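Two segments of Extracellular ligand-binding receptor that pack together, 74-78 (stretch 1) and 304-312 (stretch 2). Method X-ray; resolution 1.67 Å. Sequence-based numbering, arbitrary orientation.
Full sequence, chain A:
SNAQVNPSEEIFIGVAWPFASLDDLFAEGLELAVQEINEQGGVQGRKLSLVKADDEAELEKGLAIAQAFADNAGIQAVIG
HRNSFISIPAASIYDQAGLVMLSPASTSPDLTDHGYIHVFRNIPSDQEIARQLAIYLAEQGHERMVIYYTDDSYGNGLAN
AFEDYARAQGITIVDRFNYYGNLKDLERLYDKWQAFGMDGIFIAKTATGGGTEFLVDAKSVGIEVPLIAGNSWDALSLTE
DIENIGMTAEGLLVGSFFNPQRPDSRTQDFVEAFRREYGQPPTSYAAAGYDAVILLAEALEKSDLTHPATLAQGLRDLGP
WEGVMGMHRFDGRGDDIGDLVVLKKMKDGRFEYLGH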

# COMPACT_ATOMS: atom_id res chain seq x y z
N GLY A 74 -19.53 7.09 -18.63
CA GLY A 74 -19.52 8.09 -17.59
C GLY A 74 -18.42 8.00 -16.54
O GLY A 74 -18.26 8.92 -15.74
N ILE A 75 -17.66 6.91 -16.53
CA ILE A 75 -16.58 6.75 -15.56
C ILE A 75 -15.27 7.33 -16.13
O ILE A 75 -14.80 6.87 -17.19
CB ILE A 75 -16.40 5.25 -15.23
CG1 ILE A 75 -17.72 4.68 -14.63
CG2 ILE A 75 -15.26 5.01 -14.27
CD1 ILE A 75 -18.01 5.19 -13.20
N GLN A 76 -14.69 8.33 -15.42
CA GLN A 76 -13.53 9.07 -15.95
C GLN A 76 -12.23 8.40 -15.59
O GLN A 76 -11.22 8.58 -16.29
CB GLN A 76 -13.49 10.51 -15.40
CG GLN A 76 -14.80 11.32 -15.66
CD GLN A 76 -15.07 11.70 -17.13
OE1 GLN A 76 -14.20 11.59 -18.00
NE2 GLN A 76 -16.30 12.16 -17.40
N ALA A 77 -12.26 7.63 -14.51
CA ALA A 77 -11.10 6.93 -13.94
C ALA A 77 -11.62 6.02 -12.83
O ALA A 77 -12.76 6.17 -12.36
CB ALA A 77 -10.08 7.92 -13.36
N VAL A 78 -10.80 5.05 -12.42
CA VAL A 78 -11.10 4.15 -11.30
C VAL A 78 -9.99 4.14 -10.26
O VAL A 78 -8.79 4.06 -10.60
CB VAL A 78 -11.35 2.70 -11.84
CG1 VAL A 78 -11.56 1.63 -10.69
CG2 VAL A 78 -12.52 2.73 -12.77
N ASP A 304 -9.27 16.22 -21.52
CA ASP A 304 -10.49 16.10 -22.31
C ASP A 304 -11.36 15.01 -21.69
O ASP A 304 -11.08 13.81 -21.79
CB ASP A 304 -10.13 15.77 -23.76
CG ASP A 304 -11.35 15.52 -24.62
OD1 ASP A 304 -11.19 14.97 -25.73
OD2 ASP A 304 -12.47 15.88 -24.19
N LEU A 305 -12.44 15.43 -21.03
CA LEU A 305 -13.27 14.48 -20.31
C LEU A 305 -14.01 13.60 -21.27
O LEU A 305 -14.48 12.52 -20.89
CB LEU A 305 -14.26 15.24 -19.42
CG LEU A 305 -13.66 16.17 -18.35
CD1 LEU A 305 -14.75 17.02 -17.69
CD2 LEU A 305 -12.90 15.35 -17.30
N THR A 306 -14.07 13.97 -22.56
CA THR A 306 -14.72 13.04 -23.49
C THR A 306 -13.85 11.86 -23.93
O THR A 306 -14.34 10.95 -24.58
CB THR A 306 -15.30 13.75 -24.77
OG1 THR A 306 -14.24 14.14 -25.65
CG2 THR A 306 -16.09 14.96 -24.38
N HIS A 307 -12.56 11.92 -23.60
CA HIS A 307 -11.62 10.87 -23.98
C HIS A 307 -10.78 10.40 -22.77
O HIS A 307 -9.66 10.88 -22.51
CB HIS A 307 -10.75 11.33 -25.17
CG HIS A 307 -11.54 11.41 -26.46
ND1 HIS A 307 -12.02 12.61 -26.96
CD2 HIS A 307 -12.01 10.45 -27.28
CE1 HIS A 307 -12.73 12.37 -28.05
NE2 HIS A 307 -12.73 11.07 -28.27
N PRO A 308 -11.35 9.48 -21.96
CA PRO A 308 -10.64 9.05 -20.75
C PRO A 308 -9.30 8.36 -21.05
O PRO A 308 -8.49 8.28 -20.12
CB PRO A 308 -11.60 8.02 -20.14
CG PRO A 308 -12.98 8.58 -20.53
CD PRO A 308 -12.76 9.03 -21.98
N ALA A 309 -9.06 7.93 -22.29
CA ALA A 309 -7.77 7.29 -22.56
C ALA A 309 -6.63 8.30 -22.60
O ALA A 309 -5.46 7.92 -22.68
CB ALA A 309 -7.82 6.49 -23.88
N THR A 310 -6.96 9.60 -22.58
CA THR A 310 -5.92 10.65 -22.50
C THR A 310 -5.49 10.98 -21.06
O THR A 310 -4.57 11.75 -20.88
CB THR A 310 -6.40 11.96 -23.16
OG1 THR A 310 -7.48 12.50 -22.39
CG2 THR A 310 -6.91 11.68 -24.58
N LEU A 311 -6.13 10.41 -20.06
CA LEU A 311 -5.87 10.82 -18.69
C LEU A 311 -4.52 10.29 -18.15
O LEU A 311 -3.81 11.02 -17.45
CB LEU A 311 -7.00 10.40 -17.76
CG LEU A 311 -6.87 10.99 -16.36
CD1 LEU A 311 -7.02 12.54 -16.39
CD2 LEU A 311 -7.92 10.29 -15.47
N ALA A 312 -4.16 9.06 -18.55
CA ALA A 312 -2.90 8.44 -18.08
C ALA A 312 -1.69 9.32 -18.37
O ALA A 312 -0.84 9.53 -17.50
CB ALA A 312 -2.71 7.05 -18.73
O HOH W 1 -9.15 7.42 -17.45

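Segments far apart in sequence can be joined with little or no direct backbone pairing, and this contact in an extracellular ligand-binding receptor is a compact example. Touching residues are at least 229 positions apart in sequence, and the shared surface is small, 240 Å² summed over both sides. Stretch 1 enters a strand that runs on through Val 78. Stretch 2 opens with a type I beta turn from Asp 304 to His 307, closed by the backbone hydrogen bond from His 307 N to Asp 304 O (3.0 Å), and leads into a helix that includes Leu 311 and Ala 312 and continues beyond them. The two stretches come nearest at Gln 76 and Pro 308, whose CA atoms lie 5.6 Å apart. A water spans the gap, donating to Gln 76 O at 2.6 Å and to Pro 308 O at 2.9 Å, so that two acceptors are joined through a molecule that supplies both protons.

Around this bridge the side chains pack. The CA-to-CB bond of Pro 308 points toward the strand, and its CB lies 3.9 Å from Gln 76 O. Leu 311, also directed toward stretch 1, brings its CD2 to 3.8 Å from Ala 77 CB, an apolar contact between side chains. Gln 76 leaves its backbone sideways, but m rotamers at chi1 and chi2 carry its end closer to the turn, where it meets Leu 305 and accounts for the largest covered area of any residue here, 95 Å².

The turn itself is braced from within. Asp 304 accepts at OD1 from His 307 ND1 (2.8 Å) and at OD2 from Thr 306 N (3.0 Å), and just beyond the turn Thr 310 OG1 donates to His 307 O at 2.7 Å. None of these four residues touches stretch 1; Leu 305, Pro 308 and Leu 311 do.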